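Local coordinates for protein probable ss-1,3-N-acetylglucosaminyltransferase (Staphylococcus aureus subsp. aureus N315, PDB 6H21) that is probably a family 2 glycosyltransferase of the GT-A fold, carrying a TarS-type linker domain and modelled as an assembly of three chains, at residues C[263-266]-C[267-270]; C[336-339]-C[340-344]. All coordinates share one frame; numbering follows the deposited sequence.

Contact 1: residues C[263-266]-C[267-270]; sequences NQEK and RHQL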
loop_
_atom_site.group_PDB
_atom_site.type_symbol
_atom_site.label_atom_id
_atom_site.label_comp_id
_atom_site.label_asym_id
_atom_site.label_seq_id
_atom_site.Cartn_x
_atom_site.Cartn_y
_atom_site.Cartn_z
ATOM N N ASN C 263 -16.102 -28.583 17.360
ATOM C CA ASN C 263 -14.681 -28.346 17.547
ATOM C C ASN C 263 -14.369 -26.876 17.219
ATOM O O ASN C 263 -14.755 -26.345 16.157
ATOM C CB ASN C 263 -13.829 -29.303 16.720
ATOM C CG ASN C 263 -12.353 -29.061 16.929
ATOM O OD1 ASN C 263 -11.736 -28.313 16.176
ATOM N ND2 ASN C 263 -11.779 -29.678 17.955
ATOM N N GLN C 264 -13.632 -26.225 18.125
ATOM C CA GLN C 264 -13.456 -24.799 18.060
ATOM C C GLN C 264 -12.639 -24.431 16.807
ATOM O O GLN C 264 -12.924 -23.437 16.134
ATOM C CB GLN C 264 -12.832 -24.309 19.366
ATOM C CG GLN C 264 -12.952 -22.807 19.550
ATOM C CD GLN C 264 -14.372 -22.283 19.499
ATOM O OE1 GLN C 264 -15.358 -23.001 19.701
ATOM N NE2 GLN C 264 -14.472 -20.992 19.222
ATOM N N GLU C 265 -11.641 -25.259 16.483
ATOM C CA GLU C 265 -10.776 -25.003 15.331
ATOM C C GLU C 265 -11.564 -25.194 14.031
ATOM O O GLU C 265 -11.337 -24.483 13.056
ATOM C CB GLU C 265 -9.554 -25.922 15.365
ATOM C CG GLU C 265 -8.437 -25.443 14.470
ATOM C CD GLU C 265 -7.924 -24.048 14.802
ATOM O OE1 GLU C 265 -7.868 -23.705 15.994
ATOM O OE2 GLU C 265 -7.572 -23.311 13.873
ATOM N N LYS C 266 -12.466 -26.177 14.031
ATOM C CA LYS C 266 -13.405 -26.437 12.925
ATOM C C LYS C 266 -14.313 -25.219 12.702
ATOM O O LYS C 266 -14.599 -24.855 11.549
ATOM C CB LYS C 266 -14.223 -27.704 13.208
ATOM C CG LYS C 266 -15.121 -28.180 12.068
ATOM C CD LYS C 266 -14.412 -28.401 10.732
ATOM C CE LYS C 266 -15.387 -28.698 9.608
ATOM N NZ LYS C 266 -14.701 -28.912 8.317
ATOM N N ARG C 267 -14.775 -24.586 13.790
ATOM C CA ARG C 267 -15.575 -23.340 13.674
ATOM C C ARG C 267 -14.748 -22.201 13.047
ATOM O O ARG C 267 -15.251 -21.460 12.162
ATOM C CB ARG C 267 -16.132 -22.972 15.050
ATOM C CG ARG C 267 -17.184 -23.945 15.560
ATOM C CD ARG C 267 -17.431 -23.780 17.041
ATOM N NE ARG C 267 -18.563 -24.557 17.510
ATOM C CZ ARG C 267 -18.990 -24.545 18.766
ATOM N NH1 ARG C 267 -18.314 -23.864 19.678
ATOM N NH2 ARG C 267 -20.080 -25.214 19.098
ATOM N N HIS C 268 -13.494 -22.041 13.499
ATOM C CA HIS C 268 -12.561 -21.066 12.928
ATOM C C HIS C 268 -12.413 -21.298 11.423
ATOM O O HIS C 268 -12.395 -20.358 10.644
ATOM C CB HIS C 268 -11.179 -21.132 13.591
ATOM C CG HIS C 268 -11.140 -20.714 15.024
ATOM N ND1 HIS C 268 -11.929 -19.690 15.523
ATOM C CD2 HIS C 268 -10.385 -21.156 16.061
ATOM C CE1 HIS C 268 -11.687 -19.545 16.815
ATOM N NE2 HIS C 268 -10.727 -20.421 17.166
ATOM N N GLN C 269 -12.296 -22.567 11.028
ATOM C CA GLN C 269 -12.111 -22.932 9.624
ATOM C C GLN C 269 -13.354 -22.552 8.817
ATOM O O GLN C 269 -13.233 -21.987 7.750
ATOM C CB GLN C 269 -11.839 -24.424 9.464
ATOM C CG GLN C 269 -11.572 -24.817 8.020
ATOM C CD GLN C 269 -11.571 -26.313 7.839
ATOM O OE1 GLN C 269 -12.475 -27.017 8.297
ATOM N NE2 GLN C 269 -10.542 -26.809 7.172
ATOM N N LEU C 270 -14.543 -22.902 9.324
ATOM C CA LEU C 270 -15.784 -22.586 8.609
ATOM C C LEU C 270 -15.960 -21.062 8.477
ATOM O O LEU C 270 -16.386 -20.575 7.444
ATOM C CB LEU C 270 -16.955 -23.222 9.358
ATOM C CG LEU C 270 -17.055 -24.738 9.219
ATOM C CD1 LEU C 270 -18.028 -25.298 10.237
ATOM C CD2 LEU C 270 -17.464 -25.132 7.806
#
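Gln-264 and Lys-266 reach forward to Arg-267 and Gln-269 in a local, side-chain-rich contact over the first turns of helix 264-281, in the linker-domain region, and the start of the helix is marked by an N-cap. There Asn-263 OD1 accepts from Lys-266 N at 3.1 Å, in the carbonyl plane and on a lone pair, while its bond from Glu-265 N is weak. The backbone ladder then begins with Arg-267 N giving to Asn-263 O. Beyond it, a bend at chi2 (57°) brings Gln-264 OE1 to Arg-267 NH1, from which it accepts at 3.1 Å; the oxygen lies at the guanidinium edge, 18° out of its plane, and the amide and guanidinium planes stand 88° apart. The remaining guanidinium nitrogens serve Tyr-261 O (from NE) and Ser-258 O (from NH2). Two residues along, the same i to i+3 spacing recurs: Lys-266 NZ donates to Gln-269 OE1 at 2.9 Å, and Lys-266 CD lies 3.4 Å from Gln-269 OE1. Gln-264 O lies 3.3 Å above one face of the buried His-268 ring, displaced toward the rim, and Glu-265 OE1 sits in plane at the edge, 3.6 Å from His-268 CD2. His-268 ND1 is hydrogen-bonded to Tyr-256 OH, and Glu-265 OE2 forms a salt bridge to Lys-317 NZ and a hydrogen bond with Tyr-318 OH. Polar bonds thus fasten this helix start: the cap supplies an acceptor to early amides, and the guanidinium, gripped through all three nitrogens, ties the first turn to the preceding loop.

Contact 2: residues C[336-339]-C[340-344]; sequences LAVM and IADKL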
loop_
_atom_site.group_PDB
_atom_site.type_symbol
_atom_site.label_atom_id
_atom_site.label_comp_id
_atom_site.label_asym_id
_atom_site.label_seq_id
_atom_site.Cartn_x
_atom_site.Cartn_y
_atom_site.Cartn_z
ATOM N N LEU C 336 -8.185 3.918 3.249
ATOM C CA LEU C 336 -7.006 4.058 2.322
ATOM C C LEU C 336 -6.393 2.679 2.046
ATOM O O LEU C 336 -6.019 2.358 0.915
ATOM C CB LEU C 336 -5.963 5.006 2.927
ATOM C CG LEU C 336 -6.267 6.505 2.844
ATOM C CD1 LEU C 336 -5.180 7.329 3.514
ATOM C CD2 LEU C 336 -6.414 6.958 1.413
ATOM N N ALA C 337 -6.275 1.891 3.108
ATOM C CA ALA C 337 -5.707 0.546 3.038
ATOM C C ALA C 337 -6.622 -0.382 2.232
ATOM O O ALA C 337 -6.126 -1.188 1.478
ATOM C CB ALA C 337 -5.442 0.016 4.416
ATOM N N VAL C 338 -7.951 -0.239 2.332
ATOM C CA VAL C 338 -8.844 -1.081 1.504
ATOM C C VAL C 338 -8.689 -0.704 0.023
ATOM O O VAL C 338 -8.570 -1.581 -0.848
ATOM C CB VAL C 338 -10.312 -1.039 1.976
ATOM C CG1 VAL C 338 -11.193 -1.930 1.112
ATOM C CG2 VAL C 338 -10.436 -1.421 3.445
ATOM N N MET C 339 -8.686 0.604 -0.258
ATOM C CA MET C 339 -8.462 1.122 -1.585
ATOM C C MET C 339 -7.161 0.527 -2.161
ATOM O O MET C 339 -7.152 0.039 -3.285
ATOM C CB MET C 339 -8.362 2.648 -1.568
ATOM C CG MET C 339 -9.683 3.342 -1.326
ATOM S SD MET C 339 -9.469 5.114 -1.176
ATOM C CE MET C 339 -9.250 5.607 -2.881
ATOM N N ILE C 340 -6.092 0.552 -1.373
ATOM C CA ILE C 340 -4.790 0.035 -1.823
ATOM C C ILE C 340 -4.902 -1.481 -2.039
ATOM O O ILE C 340 -4.527 -1.969 -3.058
ATOM C CB ILE C 340 -3.679 0.412 -0.830
ATOM C CG1 ILE C 340 -3.405 1.920 -0.841
ATOM C CG2 ILE C 340 -2.413 -0.381 -1.103
ATOM C CD1 ILE C 340 -2.766 2.424 0.440
ATOM N N ALA C 341 -5.512 -2.191 -1.091
ATOM C CA ALA C 341 -5.672 -3.662 -1.209
ATOM C C ALA C 341 -6.384 -4.015 -2.521
ATOM O O ALA C 341 -5.971 -4.953 -3.231
ATOM C CB ALA C 341 -6.420 -4.212 -0.028
ATOM N N ASP C 342 -7.406 -3.221 -2.884
ATOM C CA ASP C 342 -8.199 -3.501 -4.086
ATOM C C ASP C 342 -7.378 -3.234 -5.354
ATOM O O ASP C 342 -7.536 -3.965 -6.325
ATOM C CB ASP C 342 -9.507 -2.710 -4.106
ATOM C CG ASP C 342 -10.641 -3.397 -3.370
ATOM O OD1 ASP C 342 -10.547 -4.641 -3.121
ATOM O OD2 ASP C 342 -11.628 -2.708 -3.057
ATOM N N LYS C 343 -6.528 -2.196 -5.343
ATOM C CA LYS C 343 -5.618 -1.914 -6.473
ATOM C C LYS C 343 -4.604 -3.047 -6.682
ATOM O O LYS C 343 -4.132 -3.242 -7.828
ATOM C CB LYS C 343 -4.879 -0.586 -6.277
ATOM C CG LYS C 343 -5.649 0.621 -6.783
ATOM C CD LYS C 343 -5.094 1.931 -6.300
ATOM C CE LYS C 343 -6.132 3.033 -6.370
ATOM N NZ LYS C 343 -6.692 3.178 -7.733
ATOM N N LEU C 344 -4.222 -3.747 -5.601
ATOM C CA LEU C 344 -3.220 -4.813 -5.686
ATOM C C LEU C 344 -3.838 -6.166 -6.074
ATOM O O LEU C 344 -3.140 -7.004 -6.615
ATOM C CB LEU C 344 -2.460 -4.892 -4.365
ATOM C CG LEU C 344 -1.556 -3.698 -4.081
ATOM C CD1 LEU C 344 -0.963 -3.793 -2.689
ATOM C CD2 LEU C 344 -0.457 -3.559 -5.126
#
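Ile-340 lies along the carbonyl of Leu-336, one turn back in the C-terminal helix 335-344, and its side chain can be followed outward. Ile-340 CB sits 3.5 Å from Leu-336 O, with Ala-337 O a little farther off. CG1, placed beside the backbone N by a chi1 of -69°, comes to 3.2 Å from Leu-336 O, and CD1 at the tip is 3.3 Å from Leu-336 O. The same oxygen accepts the N-H of Ile-340 at 2.9 Å, so bond and side chain share one carbonyl. Ala-341 N repeats the pattern to Ala-337 O, and Ala-341 CB lies 3.4 Å from that atom. Asp-342 N binds Val-338 O at 2.9 Å; the Asp-342 carboxylate stays near that oxygen, with CG 3.7 Å from Val-338 O, while OD1 forms a salt bridge with Lys-326. Lys-343 N continues the ladder to Met-339 O, which also accepts from Asn-289. Around this turn, Ile-340 packs on Leu-325 of the second subunit and on Ile-340 of the third, while Ala-341 faces helix 324-332 of its own chain. The chemistry implies a division of labour: backbone amides and carbonyls pair along the helix, apolar side chains pack on neighbouring helices and subunits, Asp-342 pairs within its own chain, and Lys-343 NZ bonds Asn-324 of the second subunit.

Overall arrangement
Both contacts are local turns of helices within the linker domain, yet they illustrate how place in the fold sets chemistry. Contact 1 opens helix 264-281 and is partly buried; its segments touch no other chain of the assembly, and side-chain polar bonds join the backbone ladder. Contact 2, in helix 335-344 at the chain's C-terminal end, is buried and mostly apolar; the hydrogen bonds between its two segments are all backbone ones, and two other subunits pack against it. Each lies within its own helix, with centres about 29 Å apart and nearest atoms about 20 Å apart. One is thus a capped helix start, the other part of a subunit interface.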